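Local coordinates for flagellar basal body rod modification protein (Helicobacter pylori 26695, PDB 4ZZF) that is probably required for building the flagellar hook, perhaps as a scaffolding or capping protein, and is present here as a truncated fragment that includes its Ig-like domain, at residues Ile57-Tyr62 with Ile69-Asp74; Pro123-Gly128 with Asp135-Phe140. One frame throughout, in Å; residues are numbered along the deposited sequence.

Contact 1 of 2, residues Ile57-Tyr62 with Ile69-Asp74; sequences IPLKDY and INFEWD
Phe71 drives one corner of its ring into the face of Tyr62, an edge-to-face pair at the heart of this contact between two layers of the FlgD Ig-like domain. The ring centroids stand 4.9 Å apart with the planes at 60°, so the T-shape is tilted rather than square. The corner that leads is CE1 of Phe71, which comes within 3.5 Å of CZ of Tyr62 and sits over the ring, displaced toward its rim.

Tyr62 is brought to this place by the turn that follows strand 53-58: its N donates to Leu59 O at 2.7 Å, and that same carbonyl oxygen lies at the edge of the ring, in its plane. With CG anti to the carbonyl carbon (chi1 -67°), the ring reaches across to strand 67-73. Ile69 CG2 adds an oblique contact, 3.8 Å from Tyr62 CD2, while the phenol oxygen is tied to the opposite backbone through a water that lies 2.5 Å from Tyr62 OH and donates to Asn70 O.

Ile57 works at the other end, where its extended side chain carries CD1 to within 4.1 Å of Glu72 O. Between these two, Leu59 places CD2 at 3.6 Å from Phe71 CE1, so one aromatic corner is shared by a leucine methyl and a tyrosine face.

No direct hydrogen bond joins the segments. Strand 67-73 pairs instead with strand 25-31, strand 53-58 pairs with strand 43-47, and Phe27 and Ile44 from those partner strands also pack on Phe71.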
loop_
_atom_site.group_PDB
_atom_site.type_symbol
_atom_site.label_atom_id
_atom_site.label_comp_id
_atom_site.label_asym_id
_atom_site.label_seq_id
_atom_site.Cartn_x
_atom_site.Cartn_y
_atom_site.Cartn_z
ATOM N N ILE A 57 5.158 22.288 -29.846
ATOM C CA ILE A 57 5.670 21.072 -30.441
ATOM C C ILE A 57 4.522 20.091 -30.648
ATOM O O ILE A 57 3.892 19.668 -29.675
ATOM C CB ILE A 57 6.738 20.431 -29.552
ATOM C CG1 ILE A 57 7.828 21.451 -29.215
ATOM C CG2 ILE A 57 7.324 19.189 -30.202
ATOM C CD1 ILE A 57 8.892 20.884 -28.326
ATOM N N PRO A 58 4.240 19.730 -31.915
ATOM C CA PRO A 58 3.147 18.795 -32.230
ATOM C C PRO A 58 3.391 17.377 -31.702
ATOM O O PRO A 58 4.498 16.854 -31.821
ATOM C CB PRO A 58 3.109 18.804 -33.771
ATOM C CG PRO A 58 4.478 19.236 -34.188
ATOM C CD PRO A 58 4.916 20.221 -33.127
ATOM N N LEU A 59 2.357 16.760 -31.143
ATOM C CA LEU A 59 2.479 15.412 -30.586
ATOM C C LEU A 59 1.977 14.320 -31.533
ATOM O O LEU A 59 2.098 13.122 -31.237
ATOM C CB LEU A 59 1.730 15.331 -29.257
ATOM C CG LEU A 59 2.474 15.927 -28.066
ATOM C CD1 LEU A 59 1.649 15.799 -26.813
ATOM C CD2 LEU A 59 3.812 15.221 -27.875
ATOM N N LYS A 60 1.418 14.752 -32.660
ATOM C CA LYS A 60 0.991 13.879 -33.767
ATOM C C LYS A 60 1.815 12.592 -33.924
ATOM O O LYS A 60 1.275 11.481 -33.978
ATOM C CB LYS A 60 1.056 14.695 -35.071
ATOM C CG LYS A 60 0.453 14.082 -36.297
ATOM C CD LYS A 60 0.339 15.164 -37.384
ATOM C CE LYS A 60 0.350 14.554 -38.783
ATOM N NZ LYS A 60 0.294 15.599 -39.848
ATOM N N ASP A 61 3.133 12.748 -33.977
ATOM C CA ASP A 61 4.020 11.628 -34.280
ATOM C C ASP A 61 4.138 10.638 -33.135
ATOM O O ASP A 61 4.698 9.562 -33.309
ATOM C CB ASP A 61 5.420 12.132 -34.660
ATOM C CG ASP A 61 5.432 12.862 -35.998
ATOM O OD1 ASP A 61 4.703 12.430 -36.922
ATOM O OD2 ASP A 61 6.162 13.872 -36.123
ATOM N N TYR A 62 3.611 10.988 -31.968
ATOM C CA TYR A 62 3.762 10.114 -30.813
ATOM C C TYR A 62 2.514 9.289 -30.614
ATOM O O TYR A 62 2.283 8.728 -29.535
ATOM C CB TYR A 62 4.098 10.932 -29.559
ATOM C CG TYR A 62 5.463 11.572 -29.651
ATOM C CD1 TYR A 62 5.633 12.792 -30.296
ATOM C CD2 TYR A 62 6.588 10.940 -29.130
ATOM C CE1 TYR A 62 6.882 13.381 -30.407
ATOM C CE2 TYR A 62 7.843 11.517 -29.229
ATOM C CZ TYR A 62 7.984 12.740 -29.869
ATOM O OH TYR A 62 9.223 13.330 -29.975
ATOM N N ILE A 69 7.447 10.057 -21.739
ATOM C CA ILE A 69 8.086 10.200 -23.042
ATOM C C ILE A 69 9.123 11.324 -22.959
ATOM O O ILE A 69 8.853 12.373 -22.370
ATOM C CB ILE A 69 7.048 10.492 -24.150
ATOM C CG1 ILE A 69 5.974 9.404 -24.167
ATOM C CG2 ILE A 69 7.711 10.567 -25.531
ATOM C CD1 ILE A 69 4.811 9.701 -25.111
ATOM N N ASN A 70 10.309 11.109 -23.528
ATOM C CA ASN A 70 11.355 12.135 -23.485
ATOM C C ASN A 70 11.358 13.007 -24.728
ATOM O O ASN A 70 11.213 12.526 -25.843
ATOM C CB ASN A 70 12.731 11.507 -23.300
ATOM C CG ASN A 70 12.784 10.609 -22.095
ATOM O OD1 ASN A 70 12.565 11.051 -20.969
ATOM N ND2 ASN A 70 13.055 9.337 -22.322
ATOM N N PHE A 71 11.507 14.302 -24.515
ATOM C CA PHE A 71 11.489 15.258 -25.602
ATOM C C PHE A 71 12.718 16.145 -25.530
ATOM O O PHE A 71 13.418 16.163 -24.515
ATOM C CB PHE A 71 10.230 16.117 -25.551
ATOM C CG PHE A 71 8.942 15.331 -25.605
ATOM C CD1 PHE A 71 8.358 15.016 -26.820
ATOM C CD2 PHE A 71 8.311 14.930 -24.434
ATOM C CE1 PHE A 71 7.166 14.315 -26.868
ATOM C CE2 PHE A 71 7.123 14.224 -24.471
ATOM C CZ PHE A 71 6.550 13.913 -25.690
ATOM N N GLU A 72 12.979 16.873 -26.612
ATOM C CA GLU A 72 14.032 17.874 -26.609
ATOM C C GLU A 72 13.483 19.160 -27.190
ATOM O O GLU A 72 12.614 19.142 -28.062
ATOM C CB GLU A 72 15.259 17.399 -27.395
ATOM C CG GLU A 72 16.053 16.301 -26.683
ATOM C CD GLU A 72 17.248 15.776 -27.482
ATOM O OE1 GLU A 72 17.296 15.975 -28.718
ATOM O OE2 GLU A 72 18.142 15.158 -26.855
ATOM N N TRP A 73 13.975 20.273 -26.672
ATOM C CA TRP A 73 13.645 21.585 -27.188
ATOM C C TRP A 73 14.944 22.340 -27.454
ATOM O O TRP A 73 15.801 22.406 -26.565
ATOM C CB TRP A 73 12.784 22.333 -26.191
ATOM C CG TRP A 73 12.511 23.748 -26.552
ATOM C CD1 TRP A 73 12.212 24.236 -27.783
ATOM C CD2 TRP A 73 12.521 24.863 -25.657
ATOM N NE1 TRP A 73 12.017 25.595 -27.709
ATOM C CE2 TRP A 73 12.197 26.001 -26.420
ATOM C CE3 TRP A 73 12.759 25.013 -24.295
ATOM C CZ2 TRP A 73 12.122 27.270 -25.855
ATOM C CZ3 TRP A 73 12.669 26.270 -23.738
ATOM C CH2 TRP A 73 12.356 27.383 -24.519
ATOM N N ASP A 74 15.097 22.903 -28.656
ATOM C CA ASP A 74 16.354 23.560 -29.032
ATOM C C ASP A 74 16.463 24.961 -28.452
ATOM O O ASP A 74 17.478 25.627 -28.617
ATOM C CB ASP A 74 16.520 23.615 -30.561
ATOM C CG ASP A 74 15.372 24.334 -31.267
ATOM O OD1 ASP A 74 14.647 25.121 -30.624
ATOM O OD2 ASP A 74 15.195 24.111 -32.482
HETATM O O HOH W 1 11.211 12.858 -28.566
#

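Contact 2 of 2, residues Pro123-Gly128 with Asp135-Phe140; sequences PMLRMG and DSAIEF
Leu125 meets Ala137 and Phe140 where an antiparallel three-stranded sheet (115-119, 122-127, 130-133) packs against the two-strand ladder of 9-12 and 137-141, whose later strand bears a classic beta bulge, two of its residues, Ile138 and Glu139, lying opposite the single Glu11. The contact is small, with 81 Å² buried in all, and the three residues that touch are themselves buried.

The apolar part rests on a single methyl. Leu125 CD1 lies 4.3 Å from Ala137 CB and 4.2 Å from Phe140 CZ, meeting the phenyl ring at its edge, near the ring plane, rather than over a face. CG of Leu125 is anti to the carbonyl carbon (chi1 -55°) and CD1 continues in an extended line, which carries this methyl toward strand 137-141. Val116 and Ile134 also pack on Leu125, while Met5 and Ala10 touch Phe140.

Phe140 also belongs to the subunit interface: with Glu139 it joins an antiparallel ladder with a strand of the second subunit, and it packs on Val3 of that subunit. Glu139 OE2 is hydrogen-bonded to Ser115 OG of the same neighbouring subunit and forms a salt bridge with Lys146 of its own chain.

Polar contact between the two segments is indirect. No hydrogen bond links them directly, but at the end near Pro123 one water donates to Asp135 OD2 at 2.7 Å and, weakly, to Pro123 O at 3.4 Å.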
loop_
_atom_site.group_PDB
_atom_site.type_symbol
_atom_site.label_atom_id
_atom_site.label_comp_id
_atom_site.label_asym_id
_atom_site.label_seq_id
_atom_site.Cartn_x
_atom_site.Cartn_y
_atom_site.Cartn_z
ATOM N N PRO A 123 14.358 11.318 1.493
ATOM C CA PRO A 123 13.553 10.641 0.473
ATOM C C PRO A 123 13.405 11.472 -0.806
ATOM O O PRO A 123 13.119 12.670 -0.752
ATOM C CB PRO A 123 12.192 10.443 1.168
ATOM C CG PRO A 123 12.423 10.733 2.621
ATOM C CD PRO A 123 13.555 11.718 2.656
ATOM N N MET A 124 13.629 10.813 -1.941
ATOM C CA MET A 124 13.401 11.375 -3.267
ATOM C C MET A 124 12.413 10.510 -4.052
ATOM O O MET A 124 12.381 9.290 -3.898
ATOM C CB MET A 124 14.715 11.475 -4.049
ATOM C CG MET A 124 15.863 12.049 -3.251
ATOM S SD MET A 124 15.670 13.816 -2.993
ATOM C CE MET A 124 16.113 14.405 -4.623
ATOM N N LEU A 125 11.628 11.143 -4.913
ATOM C CA LEU A 125 10.742 10.417 -5.808
ATOM C C LEU A 125 11.357 10.296 -7.192
ATOM O O LEU A 125 11.761 11.300 -7.782
ATOM C CB LEU A 125 9.401 11.124 -5.918
ATOM C CG LEU A 125 8.625 11.428 -4.651
ATOM C CD1 LEU A 125 7.421 12.310 -5.015
ATOM C CD2 LEU A 125 8.184 10.113 -4.014
ATOM N N ARG A 126 11.418 9.087 -7.729
ATOM C CA ARG A 126 11.819 8.949 -9.116
ATOM C C ARG A 126 10.588 8.943 -10.006
ATOM O O ARG A 126 9.722 8.080 -9.878
ATOM C CB ARG A 126 12.642 7.683 -9.358
ATOM C CG ARG A 126 13.040 7.537 -10.839
ATOM C CD ARG A 126 13.459 6.118 -11.211
ATOM N NE ARG A 126 14.635 5.674 -10.462
ATOM C CZ ARG A 126 15.882 6.070 -10.723
ATOM N NH1 ARG A 126 16.116 6.932 -11.722
ATOM N NH2 ARG A 126 16.898 5.615 -9.980
ATOM N N MET A 127 10.534 9.923 -10.904
ATOM C CA MET A 127 9.419 10.122 -11.826
ATOM C C MET A 127 9.954 10.297 -13.237
ATOM O O MET A 127 10.283 11.404 -13.649
ATOM C CB MET A 127 8.594 11.343 -11.412
ATOM C CG MET A 127 8.128 11.285 -9.963
ATOM S SD MET A 127 7.371 12.795 -9.340
ATOM C CE MET A 127 6.149 13.104 -10.611
ATOM N N GLY A 128 10.042 9.200 -13.975
ATOM C CA GLY A 128 10.683 9.229 -15.271
ATOM C C GLY A 128 12.139 9.593 -15.060
ATOM O O GLY A 128 12.783 9.073 -14.154
ATOM N N ASP A 135 9.032 16.848 -0.474
ATOM C CA ASP A 135 8.291 18.041 -0.087
ATOM C C ASP A 135 7.902 18.867 -1.300
ATOM O O ASP A 135 7.169 19.840 -1.180
ATOM C CB ASP A 135 9.098 18.890 0.898
ATOM C CG ASP A 135 10.555 19.038 0.481
ATOM O OD1 ASP A 135 10.869 20.014 -0.247
ATOM O OD2 ASP A 135 11.381 18.170 0.872
ATOM N N SER A 136 8.369 18.480 -2.480
ATOM C CA SER A 136 7.890 19.147 -3.680
ATOM C C SER A 136 6.518 18.593 -4.076
ATOM O O SER A 136 5.838 19.170 -4.904
ATOM C CB SER A 136 8.881 18.991 -4.827
ATOM O OG SER A 136 8.701 17.750 -5.481
ATOM N N ALA A 137 6.105 17.486 -3.468
ATOM C CA ALA A 137 4.848 16.846 -3.848
ATOM C C ALA A 137 3.652 17.518 -3.186
ATOM O O ALA A 137 3.613 17.653 -1.964
ATOM C CB ALA A 137 4.876 15.384 -3.499
ATOM N N ILE A 138 2.670 17.920 -3.991
ATOM C CA ILE A 138 1.496 18.593 -3.452
ATOM C C ILE A 138 0.236 17.713 -3.441
ATOM O O ILE A 138 -0.717 18.015 -2.723
ATOM C CB ILE A 138 1.185 19.888 -4.225
ATOM C CG1 ILE A 138 0.884 19.599 -5.699
ATOM C CG2 ILE A 138 2.323 20.900 -4.063
ATOM C CD1 ILE A 138 0.889 20.883 -6.581
ATOM N N GLU A 139 0.231 16.631 -4.219
ATOM C CA GLU A 139 -0.934 15.747 -4.273
ATOM C C GLU A 139 -0.572 14.351 -4.759
ATOM O O GLU A 139 0.292 14.217 -5.619
ATOM C CB GLU A 139 -2.015 16.332 -5.191
ATOM C CG GLU A 139 -3.335 15.630 -5.011
ATOM C CD GLU A 139 -4.443 16.144 -5.903
ATOM O OE1 GLU A 139 -4.166 16.885 -6.877
ATOM O OE2 GLU A 139 -5.608 15.796 -5.606
ATOM N N PHE A 140 -1.225 13.320 -4.211
ATOM C CA PHE A 140 -1.108 11.954 -4.738
ATOM C C PHE A 140 -2.466 11.317 -4.979
ATOM O O PHE A 140 -3.405 11.527 -4.204
ATOM C CB PHE A 140 -0.327 11.032 -3.794
ATOM C CG PHE A 140 1.091 11.458 -3.536
ATOM C CD1 PHE A 140 1.382 12.375 -2.531
ATOM C CD2 PHE A 140 2.139 10.899 -4.258
ATOM C CE1 PHE A 140 2.694 12.738 -2.269
ATOM C CE2 PHE A 140 3.443 11.261 -4.012
ATOM C CZ PHE A 140 3.728 12.174 -3.018
HETATM O O HOH W 2 12.376 15.667 0.608
#

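Both segments of contact 1 precede those of contact 2 in the sequence. Their centres are 24 Å apart, with the middle of the chain lying between them, and their nearest atoms remain about 6 Å from each other without touching. They share no sheet: contact 1 belongs to the Ig-like domain, whereas contact 2 joins the later strands 122-127 and 137-141, the latter paired with strand 9-12 from near the start of the chain. The chain thus returns to its own beginning after passing through the Ig-like strands. No other subunit touches contact 1, while residues of contact 2 take part in subunit interfaces, so of these two sites only the second is also an assembly contact.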